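Local coordinates for protein endo-1,4-beta-xylanase 1 (Hypocrea jecorina, PDB 1XYN) that hydrolyses internal beta-1,4-xylosidic linkages in the main chain of xylan, a plant cell-wall hemicellulose, releasing xylo-oligosaccharides and xylose, at residues A[72-77]-A[151-156]; A[105-110]-A[121-126]. All blocks are in the same frame, centred on the assembly; numbering follows the deposited sequence.

Contact 1: A[72-77]-A[151-156]; sequences PLVEYY and LHLGQM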
ATOM      1  N   PRO A  72       8.935  -7.844 -16.962  1.00 17.12           N
ATOM      2  CA  PRO A  72       8.824  -7.045 -15.733  1.00 15.53           C
ATOM      3  C   PRO A  72       7.473  -7.129 -15.006  1.00 18.55           C
ATOM      4  O   PRO A  72       6.449  -7.455 -15.614  1.00 16.42           O
ATOM      5  CB  PRO A  72       9.058  -5.630 -16.252  1.00 22.26           C
ATOM      6  CG  PRO A  72       8.344  -5.657 -17.571  1.00 12.48           C
ATOM      7  CD  PRO A  72       8.792  -6.984 -18.154  1.00 15.30           C
ATOM      8  N   LEU A  73       7.482  -6.798 -13.712  1.00 19.41           N
ATOM      9  CA  LEU A  73       6.267  -6.799 -12.898  1.00 16.92           C
ATOM     10  C   LEU A  73       5.488  -5.523 -13.229  1.00 15.87           C
ATOM     11  O   LEU A  73       5.983  -4.417 -13.002  1.00 15.09           O
ATOM     12  CB  LEU A  73       6.608  -6.847 -11.401  1.00 12.51           C
ATOM     13  CG  LEU A  73       5.434  -6.782 -10.408  1.00 13.56           C
ATOM     14  CD1 LEU A  73       4.487  -7.949 -10.627  1.00  8.83           C
ATOM     15  CD2 LEU A  73       5.949  -6.775  -8.984  1.00 13.23           C
ATOM     16  N   VAL A  74       4.272  -5.686 -13.754  1.00 15.16           N
ATOM     17  CA  VAL A  74       3.436  -4.557 -14.161  1.00 14.41           C
ATOM     18  C   VAL A  74       1.966  -4.673 -13.766  1.00 11.12           C
ATOM     19  O   VAL A  74       1.311  -5.672 -14.047  1.00 15.74           O
ATOM     20  CB  VAL A  74       3.458  -4.383 -15.716  1.00 13.23           C
ATOM     21  CG1 VAL A  74       2.583  -3.208 -16.135  1.00 11.62           C
ATOM     22  CG2 VAL A  74       4.886  -4.207 -16.229  1.00 14.19           C
ATOM     23  N   GLU A  75       1.434  -3.623 -13.157  1.00  7.52           N
ATOM     24  CA  GLU A  75       0.023  -3.600 -12.794  1.00  6.29           C
ATOM     25  C   GLU A  75      -0.628  -2.651 -13.794  1.00  9.19           C
ATOM     26  O   GLU A  75      -0.235  -1.496 -13.907  1.00 14.14           O
ATOM     27  CB  GLU A  75      -0.148  -3.062 -11.378  1.00 10.19           C
ATOM     28  CG  GLU A  75      -1.587  -2.854 -10.938  1.00 16.58           C
ATOM     29  CD  GLU A  75      -1.684  -2.361  -9.506  1.00 18.11           C
ATOM     30  OE1 GLU A  75      -0.958  -1.411  -9.155  1.00 14.01           O
ATOM     31  OE2 GLU A  75      -2.473  -2.933  -8.724  1.00 20.58           O
ATOM     32  N   TYR A  76      -1.626  -3.122 -14.524  1.00  6.86           N
ATOM     33  CA  TYR A  76      -2.251  -2.261 -15.493  1.00  4.47           C
ATOM     34  C   TYR A  76      -3.747  -2.097 -15.303  1.00  7.49           C
ATOM     35  O   TYR A  76      -4.406  -2.947 -14.714  1.00 10.21           O
ATOM     36  CB  TYR A  76      -1.906  -2.728 -16.916  1.00  9.68           C
ATOM     37  CG  TYR A  76      -2.443  -4.087 -17.317  1.00  6.91           C
ATOM     38  CD1 TYR A  76      -3.754  -4.222 -17.773  1.00  9.31           C
ATOM     39  CD2 TYR A  76      -1.646  -5.237 -17.241  1.00  7.87           C
ATOM     40  CE1 TYR A  76      -4.268  -5.463 -18.142  1.00  8.54           C
ATOM     41  CE2 TYR A  76      -2.152  -6.489 -17.609  1.00  4.22           C
ATOM     42  CZ  TYR A  76      -3.468  -6.587 -18.057  1.00  9.08           C
ATOM     43  OH  TYR A  76      -4.011  -7.799 -18.423  1.00 15.92           O
ATOM     44  N   TYR A  77      -4.265  -0.975 -15.788  1.00  7.50           N
ATOM     45  CA  TYR A  77      -5.683  -0.656 -15.701  1.00 11.27           C
ATOM     46  C   TYR A  77      -6.120  -0.080 -17.030  1.00 10.64           C
ATOM     47  O   TYR A  77      -5.352   0.596 -17.710  1.00 12.14           O
ATOM     48  CB  TYR A  77      -5.974   0.444 -14.665  1.00  9.41           C
ATOM     49  CG  TYR A  77      -5.702   0.140 -13.208  1.00  9.57           C
ATOM     50  CD1 TYR A  77      -4.405  -0.085 -12.757  1.00  9.34           C
ATOM     51  CD2 TYR A  77      -6.736   0.164 -12.264  1.00  6.77           C
ATOM     52  CE1 TYR A  77      -4.133  -0.270 -11.419  1.00 15.00           C
ATOM     53  CE2 TYR A  77      -6.477  -0.022 -10.912  1.00  9.33           C
ATOM     54  CZ  TYR A  77      -5.164  -0.238 -10.498  1.00 16.30           C
ATOM     55  OH  TYR A  77      -4.857  -0.415  -9.169  1.00 20.31           O
ATOM     56  N   LEU A 151       6.012   1.679 -22.758  1.00 22.37           N
ATOM     57  CA  LEU A 151       5.412   0.964 -21.637  1.00 19.97           C
ATOM     58  C   LEU A 151       5.473  -0.526 -21.984  1.00 17.18           C
ATOM     59  O   LEU A 151       4.574  -1.087 -22.615  1.00 13.46           O
ATOM     60  CB  LEU A 151       3.977   1.458 -21.382  1.00 17.02           C
ATOM     61  CG  LEU A 151       3.818   2.977 -21.194  1.00 16.14           C
ATOM     62  CD1 LEU A 151       2.428   3.306 -20.678  1.00 19.67           C
ATOM     63  CD2 LEU A 151       4.866   3.505 -20.227  1.00 17.57           C
ATOM     64  N   HIS A 152       6.580  -1.135 -21.569  1.00 16.29           N
ATOM     65  CA  HIS A 152       6.909  -2.536 -21.819  1.00 18.30           C
ATOM     66  C   HIS A 152       6.265  -3.564 -20.856  1.00 21.10           C
ATOM     67  O   HIS A 152       6.434  -3.481 -19.634  1.00 20.75           O
ATOM     68  CB  HIS A 152       8.444  -2.637 -21.780  1.00 20.21           C
ATOM     69  CG  HIS A 152       8.997  -3.944 -22.243  1.00 18.02           C
ATOM     70  ND1 HIS A 152       9.790  -4.740 -21.442  1.00 18.68           N
ATOM     71  CD2 HIS A 152       8.912  -4.579 -23.438  1.00 20.87           C
ATOM     72  CE1 HIS A 152      10.168  -5.808 -22.122  1.00 22.54           C
ATOM     73  NE2 HIS A 152       9.652  -5.731 -23.336  1.00 26.21           N
ATOM     74  N   LEU A 153       5.556  -4.547 -21.423  1.00 21.58           N
ATOM     75  CA  LEU A 153       4.899  -5.613 -20.645  1.00 21.75           C
ATOM     76  C   LEU A 153       5.678  -6.930 -20.700  1.00 20.12           C
ATOM     77  O   LEU A 153       6.467  -7.157 -21.622  1.00 26.30           O
ATOM     78  CB  LEU A 153       3.480  -5.877 -21.153  1.00 17.83           C
ATOM     79  CG  LEU A 153       2.342  -4.891 -20.898  1.00 23.50           C
ATOM     80  CD1 LEU A 153       1.049  -5.467 -21.434  1.00 20.00           C
ATOM     81  CD2 LEU A 153       2.207  -4.637 -19.410  1.00 32.95           C
ATOM     82  N   GLY A 154       5.453  -7.789 -19.709  1.00 20.92           N
ATOM     83  CA  GLY A 154       6.125  -9.081 -19.656  1.00 24.30           C
ATOM     84  C   GLY A 154       5.147 -10.223 -19.875  1.00 26.26           C
ATOM     85  O   GLY A 154       4.249 -10.108 -20.714  1.00 29.96           O
ATOM     86  N   GLN A 155       5.324 -11.324 -19.138  1.00 25.65           N
ATOM     87  CA  GLN A 155       4.440 -12.490 -19.237  1.00 22.54           C
ATOM     88  C   GLN A 155       3.085 -12.162 -18.611  1.00 22.41           C
ATOM     89  O   GLN A 155       3.020 -11.639 -17.500  1.00 25.34           O
ATOM     90  CB  GLN A 155       5.021 -13.683 -18.484  1.00 22.36           C
ATOM     91  CG  GLN A 155       6.486 -13.951 -18.723  1.00 36.32           C
ATOM     92  CD  GLN A 155       7.069 -14.903 -17.692  1.00 41.08           C
ATOM     93  OE1 GLN A 155       8.150 -14.665 -17.146  1.00 44.55           O
ATOM     94  NE2 GLN A 155       6.349 -15.984 -17.412  1.00 43.75           N
ATOM     95  N   MET A 156       2.006 -12.520 -19.300  1.00 16.39           N
ATOM     96  CA  MET A 156       0.663 -12.261 -18.803  1.00 18.34           C
ATOM     97  C   MET A 156       0.298 -13.104 -17.586  1.00 20.24           C
ATOM     98  O   MET A 156       0.489 -14.324 -17.574  1.00 22.38           O
ATOM     99  CB  MET A 156      -0.376 -12.529 -19.898  1.00 22.35           C
ATOM    100  CG  MET A 156      -0.410 -11.492 -21.002  1.00 25.94           C
ATOM    101  SD  MET A 156      -1.089  -9.940 -20.449  1.00 28.16           S
ATOM    102  CE  MET A 156      -2.647  -9.983 -21.262  1.00 29.98           C
TER
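Val74 and Leu153 set their side chains at about a right angle where the loop ahead of strand 155-166 passes over strand 74-79 near Val74, in the beta-jelly-roll fold of family 11 xylanases. The two chain directions differ by 81°, and the contact is made by van der Waals packing, carbon against carbon at Leu153 and carbon against backbone at His152 and Gly154. Val74 CG1 lies 3.6 Å from Leu153 CD2. With CG1 anti to the backbone N (chi1 180°), the other methyl, CG2, is left beside that N and rests 3.8 Å from His152 O. Leu153 CD2 also approaches the Tyr76 ring obliquely, while Phe143 of helix 139-148 packs on Leu153 and on Met156.

Pro72, entered through a cis peptide bond, presents its ring to the backbone of residues 152-154: CG is 3.6 Å from His152 O, and CD is 3.7 Å from Gly154 CA. Gly154, which has no side chain, lets its CA come close to the proline ring. Glu75, the predicted nucleophile, alternates with Val74 and Tyr76 and points away from this contact. Tyr76 crosses Met156 at about a right angle; its hydroxyl is hydrogen-bonded by Gln159 NE2, and Met156 CE stands 3.8 Å from Tyr76 OH.

Contact 2: A[105-110]-A[121-126]; sequences WENTRV and FNQYIS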
ATOM      1  N   TRP A 105      -1.213   6.842 -18.883  1.00 13.99           N
ATOM      2  CA  TRP A 105      -0.379   7.300 -17.775  1.00  9.72           C
ATOM      3  C   TRP A 105       0.574   6.191 -17.373  1.00 10.44           C
ATOM      4  O   TRP A 105       0.315   5.013 -17.612  1.00 10.21           O
ATOM      5  CB  TRP A 105      -1.217   7.619 -16.525  1.00 10.93           C
ATOM      6  CG  TRP A 105      -2.274   8.641 -16.691  1.00  8.45           C
ATOM      7  CD1 TRP A 105      -3.450   8.506 -17.377  1.00 10.67           C
ATOM      8  CD2 TRP A 105      -2.293   9.946 -16.110  1.00 11.95           C
ATOM      9  NE1 TRP A 105      -4.206   9.643 -17.249  1.00  5.87           N
ATOM     10  CE2 TRP A 105      -3.523  10.549 -16.479  1.00  9.70           C
ATOM     11  CE3 TRP A 105      -1.396  10.667 -15.309  1.00 13.58           C
ATOM     12  CZ2 TRP A 105      -3.881  11.844 -16.076  1.00  6.01           C
ATOM     13  CZ3 TRP A 105      -1.750  11.954 -14.902  1.00 17.80           C
ATOM     14  CH2 TRP A 105      -2.988  12.529 -15.289  1.00 14.64           C
ATOM     15  N   GLU A 106       1.693   6.578 -16.781  1.00 12.96           N
ATOM     16  CA  GLU A 106       2.659   5.622 -16.268  1.00 13.98           C
ATOM     17  C   GLU A 106       2.895   6.105 -14.848  1.00 17.31           C
ATOM     18  O   GLU A 106       3.027   7.309 -14.602  1.00 15.59           O
ATOM     19  CB  GLU A 106       3.971   5.616 -17.052  1.00 13.27           C
ATOM     20  CG  GLU A 106       5.040   4.724 -16.388  1.00 25.52           C
ATOM     21  CD  GLU A 106       6.208   4.357 -17.302  1.00 34.01           C
ATOM     22  OE1 GLU A 106       6.746   5.251 -17.990  1.00 38.24           O
ATOM     23  OE2 GLU A 106       6.594   3.165 -17.327  1.00 33.23           O
ATOM     24  N   ASN A 107       2.917   5.170 -13.910  1.00 15.69           N
ATOM     25  CA  ASN A 107       3.116   5.511 -12.516  1.00 11.78           C
ATOM     26  C   ASN A 107       3.987   4.451 -11.890  1.00 13.66           C
ATOM     27  O   ASN A 107       4.227   3.404 -12.488  1.00 15.69           O
ATOM     28  CB  ASN A 107       1.764   5.575 -11.800  1.00 15.97           C
ATOM     29  CG  ASN A 107       1.880   6.084 -10.378  1.00 24.48           C
ATOM     30  OD1 ASN A 107       2.762   6.888 -10.062  1.00 28.20           O
ATOM     31  ND2 ASN A 107       0.982   5.634  -9.514  1.00 30.57           N
ATOM     32  N   THR A 108       4.501   4.743 -10.704  1.00 10.24           N
ATOM     33  CA  THR A 108       5.346   3.801 -10.007  1.00 15.96           C
ATOM     34  C   THR A 108       4.829   3.638  -8.582  1.00 18.30           C
ATOM     35  O   THR A 108       4.388   4.596  -7.948  1.00 16.35           O
ATOM     36  CB  THR A 108       6.819   4.262 -10.009  1.00 15.78           C
ATOM     37  OG1 THR A 108       7.223   4.545 -11.355  1.00 19.31           O
ATOM     38  CG2 THR A 108       7.730   3.177  -9.441  1.00 15.73           C
ATOM     39  N   ARG A 109       4.802   2.391  -8.134  1.00 20.24           N
ATOM     40  CA  ARG A 109       4.348   2.036  -6.801  1.00 20.69           C
ATOM     41  C   ARG A 109       5.554   1.461  -6.062  1.00 19.84           C
ATOM     42  O   ARG A 109       6.052   0.393  -6.412  1.00 18.41           O
ATOM     43  CB  ARG A 109       3.220   1.002  -6.907  1.00 19.33           C
ATOM     44  CG  ARG A 109       1.871   1.593  -7.316  1.00 25.16           C
ATOM     45  CD  ARG A 109       1.350   2.492  -6.206  1.00 38.33           C
ATOM     46  NE  ARG A 109       0.131   3.216  -6.556  1.00 46.88           N
ATOM     47  CZ  ARG A 109      -0.408   4.182  -5.807  1.00 52.45           C
ATOM     48  NH1 ARG A 109       0.161   4.540  -4.659  1.00 46.55           N
ATOM     49  NH2 ARG A 109      -1.511   4.805  -6.216  1.00 53.78           N
ATOM     50  N   VAL A 110       6.065   2.211  -5.090  1.00 20.99           N
ATOM     51  CA  VAL A 110       7.228   1.772  -4.316  1.00 23.28           C
ATOM     52  C   VAL A 110       6.825   0.992  -3.074  1.00 22.79           C
ATOM     53  O   VAL A 110       5.989   1.453  -2.295  1.00 26.85           O
ATOM     54  CB  VAL A 110       8.112   2.976  -3.902  1.00 24.92           C
ATOM     55  CG1 VAL A 110       9.153   2.549  -2.876  1.00 22.01           C
ATOM     56  CG2 VAL A 110       8.792   3.565  -5.129  1.00 23.39           C
ATOM     57  N   PHE A 121       7.073  -1.453  -8.575  1.00 13.17           N
ATOM     58  CA  PHE A 121       6.767  -1.763  -9.962  1.00 10.42           C
ATOM     59  C   PHE A 121       6.044  -0.592 -10.610  1.00 13.18           C
ATOM     60  O   PHE A 121       5.592   0.318  -9.925  1.00 18.20           O
ATOM     61  CB  PHE A 121       5.859  -2.993  -9.987  1.00 12.33           C
ATOM     62  CG  PHE A 121       4.671  -2.879  -9.060  1.00 10.35           C
ATOM     63  CD1 PHE A 121       4.771  -3.278  -7.731  1.00  2.19           C
ATOM     64  CD2 PHE A 121       3.471  -2.322  -9.502  1.00 13.49           C
ATOM     65  CE1 PHE A 121       3.705  -3.118  -6.858  1.00  8.00           C
ATOM     66  CE2 PHE A 121       2.393  -2.159  -8.635  1.00  7.79           C
ATOM     67  CZ  PHE A 121       2.510  -2.555  -7.312  1.00 14.66           C
ATOM     68  N   ASN A 122       5.891  -0.640 -11.923  1.00 13.99           N
ATOM     69  CA  ASN A 122       5.214   0.432 -12.640  1.00 17.50           C
ATOM     70  C   ASN A 122       3.752   0.088 -12.931  1.00 19.82           C
ATOM     71  O   ASN A 122       3.339  -1.065 -12.830  1.00 20.14           O
ATOM     72  CB  ASN A 122       5.956   0.725 -13.947  1.00 19.54           C
ATOM     73  CG  ASN A 122       7.384   1.192 -13.712  1.00 22.28           C
ATOM     74  OD1 ASN A 122       7.617   2.334 -13.322  1.00 21.68           O
ATOM     75  ND2 ASN A 122       8.344   0.296 -13.915  1.00 29.45           N
ATOM     76  N   GLN A 123       2.972   1.103 -13.279  1.00 18.28           N
ATOM     77  CA  GLN A 123       1.567   0.927 -13.610  1.00 16.34           C
ATOM     78  C   GLN A 123       1.338   1.526 -14.989  1.00 14.41           C
ATOM     79  O   GLN A 123       1.827   2.617 -15.277  1.00 15.80           O
ATOM     80  CB  GLN A 123       0.666   1.684 -12.628  1.00 18.14           C
ATOM     81  CG  GLN A 123       0.734   1.262 -11.176  1.00 18.44           C
ATOM     82  CD  GLN A 123      -0.271   2.029 -10.324  1.00 22.26           C
ATOM     83  OE1 GLN A 123      -0.059   3.194 -10.003  1.00 23.75           O
ATOM     84  NE2 GLN A 123      -1.383   1.384  -9.986  1.00 15.61           N
ATOM     85  N   TYR A 124       0.618   0.811 -15.848  1.00 15.08           N
ATOM     86  CA  TYR A 124       0.292   1.323 -17.176  1.00 14.62           C
ATOM     87  C   TYR A 124      -1.216   1.519 -17.140  1.00 16.25           C
ATOM     88  O   TYR A 124      -1.977   0.559 -17.082  1.00 19.67           O
ATOM     89  CB  TYR A 124       0.666   0.327 -18.271  1.00  7.92           C
ATOM     90  CG  TYR A 124       2.123  -0.072 -18.297  1.00  8.01           C
ATOM     91  CD1 TYR A 124       3.100   0.694 -17.653  1.00  8.11           C
ATOM     92  CD2 TYR A 124       2.527  -1.229 -18.955  1.00  7.26           C
ATOM     93  CE1 TYR A 124       4.438   0.311 -17.665  1.00  4.70           C
ATOM     94  CE2 TYR A 124       3.854  -1.618 -18.969  1.00  2.96           C
ATOM     95  CZ  TYR A 124       4.802  -0.850 -18.327  1.00  9.45           C
ATOM     96  OH  TYR A 124       6.114  -1.260 -18.354  1.00 12.75           O
ATOM     97  N   ILE A 125      -1.654   2.770 -17.155  1.00 15.97           N
ATOM     98  CA  ILE A 125      -3.074   3.052 -17.078  1.00 14.37           C
ATOM     99  C   ILE A 125      -3.632   3.724 -18.320  1.00 12.32           C
ATOM    100  O   ILE A 125      -3.011   4.615 -18.883  1.00 14.44           O
ATOM    101  CB  ILE A 125      -3.380   3.947 -15.842  1.00 14.05           C
ATOM    102  CG1 ILE A 125      -2.786   3.333 -14.570  1.00 13.10           C
ATOM    103  CG2 ILE A 125      -4.884   4.164 -15.691  1.00 11.54           C
ATOM    104  CD1 ILE A 125      -2.848   4.244 -13.353  1.00 17.44           C
ATOM    105  N   SER A 126      -4.815   3.284 -18.730  1.00 15.41           N
ATOM    106  CA  SER A 126      -5.515   3.854 -19.876  1.00 12.61           C
ATOM    107  C   SER A 126      -6.851   4.331 -19.318  1.00 10.76           C
ATOM    108  O   SER A 126      -7.688   3.516 -18.962  1.00 14.13           O
ATOM    109  CB  SER A 126      -5.768   2.786 -20.954  1.00 16.00           C
ATOM    110  OG  SER A 126      -4.588   2.396 -21.647  1.00 10.17           O
TER
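Strands 105-109 and 121-126 run antiparallel, their axes 4.4 Å apart at closest and their directions 153° apart, with Trp105-Ile125, Asn107-Gln123 and Arg109-Phe121 as hydrogen-bonded pairs. Each of these pairs makes two backbone bonds, among them Gln123 N to Asn107 O at 2.7 Å. The side chains of the three pairs share one face of the sheet, the one that carries Gln123 and Arg109, both of which probably bind substrate, as in related enzymes.

Asn107 and Gln123 lie side by side and point the same way. Asn107 ND2 donates to Gln123 OE1 over 2.7 Å, arriving nearly along the C=O axis although the amide planes are turned 45° from each other. Arg109 crosses the Gln123 side chain obliquely, its CG 3.7 Å from Gln123 CD, and its NE adds a weak bond to the same OE1 at 3.5 Å. Arg109 CB sits over one face of the Phe121 ring, 4.0 Å from the centroid, a CH-pi contact. Beyond it NH1 hydrogen-bonds Val110 O and forms a salt bridge with Glu112, both of the second subunit.

On the other face Thr108 OG1 donates to Asn122 OD1 at 3.0 Å. Glu106 runs alongside Tyr124, with OE2 3.6 Å from Tyr124 CE1.

An alanine at Gln123 would probably leave Asn107 ND2 without this acceptor, open a gap beside Arg109 CG and deprive Glu75 of a weak amide donor. The Asn107 bond, helped weakly by Arg109 NE, probably holds the Gln123 amide with NE2 toward the predicted nucleophile; the amide and guanidinium groups, set among aromatic and aliphatic side chains, are consistent with a sugar-binding surface.

In the fold
Contacts 1 and 2, whose centres lie 9 Å apart, meet along neighbouring parallel strands 74-79 and 119-128 of the same sheet, and the antiparallel pair of contact 2 falls within the chain between the two segments of contact 1. On the side of the loop 151-156, Tyr124 OH of contact 2 probably hydrogen-bonds His152 O of contact 1 at 2.6 Å. On the opposite side of the sheet Gln123 NE2 stands 2.9 Å from Glu75 OE1, a weak hydrogen bond to the predicted nucleophile. Tyr77 bonds through its hydroxyl to Glu164, the predicted proton donor. Contact 2 thus lies on the catalytic side through Gln123, whereas contact 1 packs the reverse face of the strand carrying Glu75 and Tyr77.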